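Local coordinates for hypothetical protein Ta0108 (Thermoplasma acidophilum, PDB 1RLK), which probably hydrolyses peptidyl-tRNAs that drop off the ribosome during protein synthesis, as a member of the PTH2 family, at residues V2-V6 and G98-E104. Sequence-based numbering, arbitrary orientation.
Sequences VKKMV and GLGPDEE
The carboxylate of Glu104 is met from above its plane by the ammonium of Lys4, NZ lying 2.9 Å from OE2 with a weaker bond to OE1, while Lys4 CE packs 3.4 Å from OE1. With CG turned opposite the backbone N (chi1 179°), the extended Glu104 chain reaches across to Lys4, whose own chain bends at chi2 and chi4 to bring NZ to the two oxygens, 36° out of the carboxylate plane at OE2. With an alanine at Lys4, this carboxylate would probably lose its cationic mate and be freer to turn. In the second carboxylate, Asp102 OD1 accepts at its anti lone pair the N-H of the N-cap residue, Glu103 N lying 2.8 Å from Asp102 OD1, which also forms a salt bridge with Lys106. The Pro101 ring, preceded by a cis peptide bond, offers CD to Met5 CE at 3.9 Å. The backbones pair antiparallel: Lys4 N to Asp102 O and Asp102 N to Lys4 O are each 3.0 Å, and Val6 exchanges two bonds with Leu99. Between these pairs the register slips by one residue, a worked example of a beta bulge, where Gly100 adopts backbone angles that call for glycine. The contact thus joins the two central strands of the mixed sheet, 3-10 and 94-103; Met5 and Pro101 face helices 17-38 and 40-48, with Trp46 touching both, whereas Val6 and Leu99 meet helix 104-111.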
loop_
_atom_site.group_PDB
_atom_site.type_symbol
_atom_site.label_atom_id
_atom_site.label_comp_id
_atom_site.label_asym_id
_atom_site.label_seq_id
_atom_site.Cartn_x
_atom_site.Cartn_y
_atom_site.Cartn_z
ATOM N N VAL A 2 -7.790 -13.521 6.952
ATOM C CA VAL A 2 -6.394 -14.010 7.189
ATOM C C VAL A 2 -5.454 -13.581 6.041
ATOM O O VAL A 2 -4.237 -13.410 6.243
ATOM C CB VAL A 2 -6.389 -15.547 7.440
ATOM C CG1 VAL A 2 -5.086 -16.220 7.000
ATOM C CG2 VAL A 2 -6.662 -15.846 8.915
ATOM N N LYS A 3 -6.008 -13.415 4.839
ATOM C CA LYS A 3 -5.325 -12.630 3.821
ATOM C C LYS A 3 -5.684 -11.177 4.100
ATOM O O LYS A 3 -6.838 -10.867 4.383
ATOM C CB LYS A 3 -5.740 -13.035 2.406
ATOM C CG LYS A 3 -5.394 -14.477 2.029
ATOM C CD LYS A 3 -3.892 -14.765 2.111
ATOM C CE LYS A 3 -3.557 -16.181 1.642
ATOM N NZ LYS A 3 -3.598 -17.124 2.778
ATOM N N LYS A 4 -4.681 -10.305 4.097
ATOM C CA LYS A 4 -4.890 -8.877 4.273
ATOM C C LYS A 4 -4.079 -8.075 3.248
ATOM O O LYS A 4 -3.108 -8.559 2.693
ATOM C CB LYS A 4 -4.481 -8.441 5.685
ATOM C CG LYS A 4 -5.031 -9.314 6.847
ATOM C CD LYS A 4 -6.271 -8.728 7.495
ATOM C CE LYS A 4 -6.658 -9.487 8.781
ATOM N NZ LYS A 4 -6.249 -8.755 10.023
ATOM N N MET A 5 -4.507 -6.848 3.007
ATOM C CA MET A 5 -3.706 -5.851 2.312
ATOM C C MET A 5 -3.248 -4.809 3.319
ATOM O O MET A 5 -3.975 -4.523 4.244
ATOM C CB MET A 5 -4.551 -5.217 1.205
ATOM C CG MET A 5 -3.967 -3.968 0.629
ATOM S SD MET A 5 -4.922 -3.352 -0.740
ATOM C CE MET A 5 -4.821 -4.640 -1.805
ATOM N N VAL A 6 -2.034 -4.270 3.174
ATOM C CA VAL A 6 -1.580 -3.151 3.982
ATOM C C VAL A 6 -1.314 -1.951 3.093
ATOM O O VAL A 6 -0.739 -2.105 2.022
ATOM C CB VAL A 6 -0.244 -3.457 4.712
ATOM C CG1 VAL A 6 0.191 -2.278 5.578
ATOM C CG2 VAL A 6 -0.350 -4.706 5.499
ATOM N N GLY A 98 1.071 0.525 -1.301
ATOM C CA GLY A 98 0.214 -0.622 -1.043
ATOM C C GLY A 98 0.982 -1.929 -1.114
ATOM O O GLY A 98 1.928 -2.067 -1.908
ATOM N N LEU A 99 0.576 -2.889 -0.292
ATOM C CA LEU A 99 1.163 -4.228 -0.273
ATOM C C LEU A 99 0.083 -5.294 -0.238
ATOM O O LEU A 99 -0.838 -5.229 0.584
ATOM C CB LEU A 99 2.052 -4.452 0.955
ATOM C CG LEU A 99 2.958 -3.361 1.477
ATOM C CD1 LEU A 99 3.497 -3.788 2.824
ATOM C CD2 LEU A 99 4.113 -3.117 0.503
ATOM N N GLY A 100 0.219 -6.300 -1.093
ATOM C CA GLY A 100 -0.650 -7.461 -1.054
ATOM C C GLY A 100 -1.788 -7.387 -2.055
ATOM O O GLY A 100 -1.697 -6.627 -3.028
ATOM N N PRO A 101 -2.864 -8.135 -1.821
ATOM C CA PRO A 101 -3.058 -8.916 -0.591
ATOM C C PRO A 101 -2.100 -10.101 -0.430
ATOM O O PRO A 101 -1.626 -10.667 -1.414
ATOM C CB PRO A 101 -4.488 -9.430 -0.730
ATOM C CG PRO A 101 -4.724 -9.482 -2.228
ATOM C CD PRO A 101 -3.983 -8.312 -2.760
ATOM N N ASP A 102 -1.804 -10.440 0.821
ATOM C CA ASP A 102 -0.934 -11.576 1.134
ATOM C C ASP A 102 -1.257 -12.135 2.525
ATOM O O ASP A 102 -2.271 -11.791 3.103
ATOM C CB ASP A 102 0.542 -11.164 1.029
ATOM C CG ASP A 102 1.401 -12.260 0.415
ATOM O OD1 ASP A 102 1.353 -13.406 0.921
ATOM O OD2 ASP A 102 2.128 -12.087 -0.585
ATOM N N GLU A 103 -0.395 -13.008 3.048
ATOM C CA GLU A 103 -0.564 -13.557 4.393
ATOM C C GLU A 103 -0.212 -12.476 5.374
ATOM O O GLU A 103 0.862 -11.886 5.282
ATOM C CB GLU A 103 0.366 -14.762 4.635
ATOM C CG GLU A 103 0.225 -15.870 3.624
ATOM C CD GLU A 103 1.115 -17.065 3.915
ATOM O OE1 GLU A 103 2.158 -16.905 4.592
ATOM O OE2 GLU A 103 0.766 -18.168 3.446
ATOM N N GLU A 104 -1.103 -12.232 6.330
ATOM C CA GLU A 104 -0.873 -11.242 7.383
ATOM C C GLU A 104 0.470 -11.399 8.110
ATOM O O GLU A 104 1.137 -10.419 8.420
ATOM C CB GLU A 104 -2.026 -11.292 8.403
ATOM C CG GLU A 104 -1.879 -10.307 9.556
ATOM C CD GLU A 104 -3.206 -10.009 10.254
ATOM O OE1 GLU A 104 -4.039 -10.921 10.385
ATOM O OE2 GLU A 104 -3.426 -8.857 10.659
#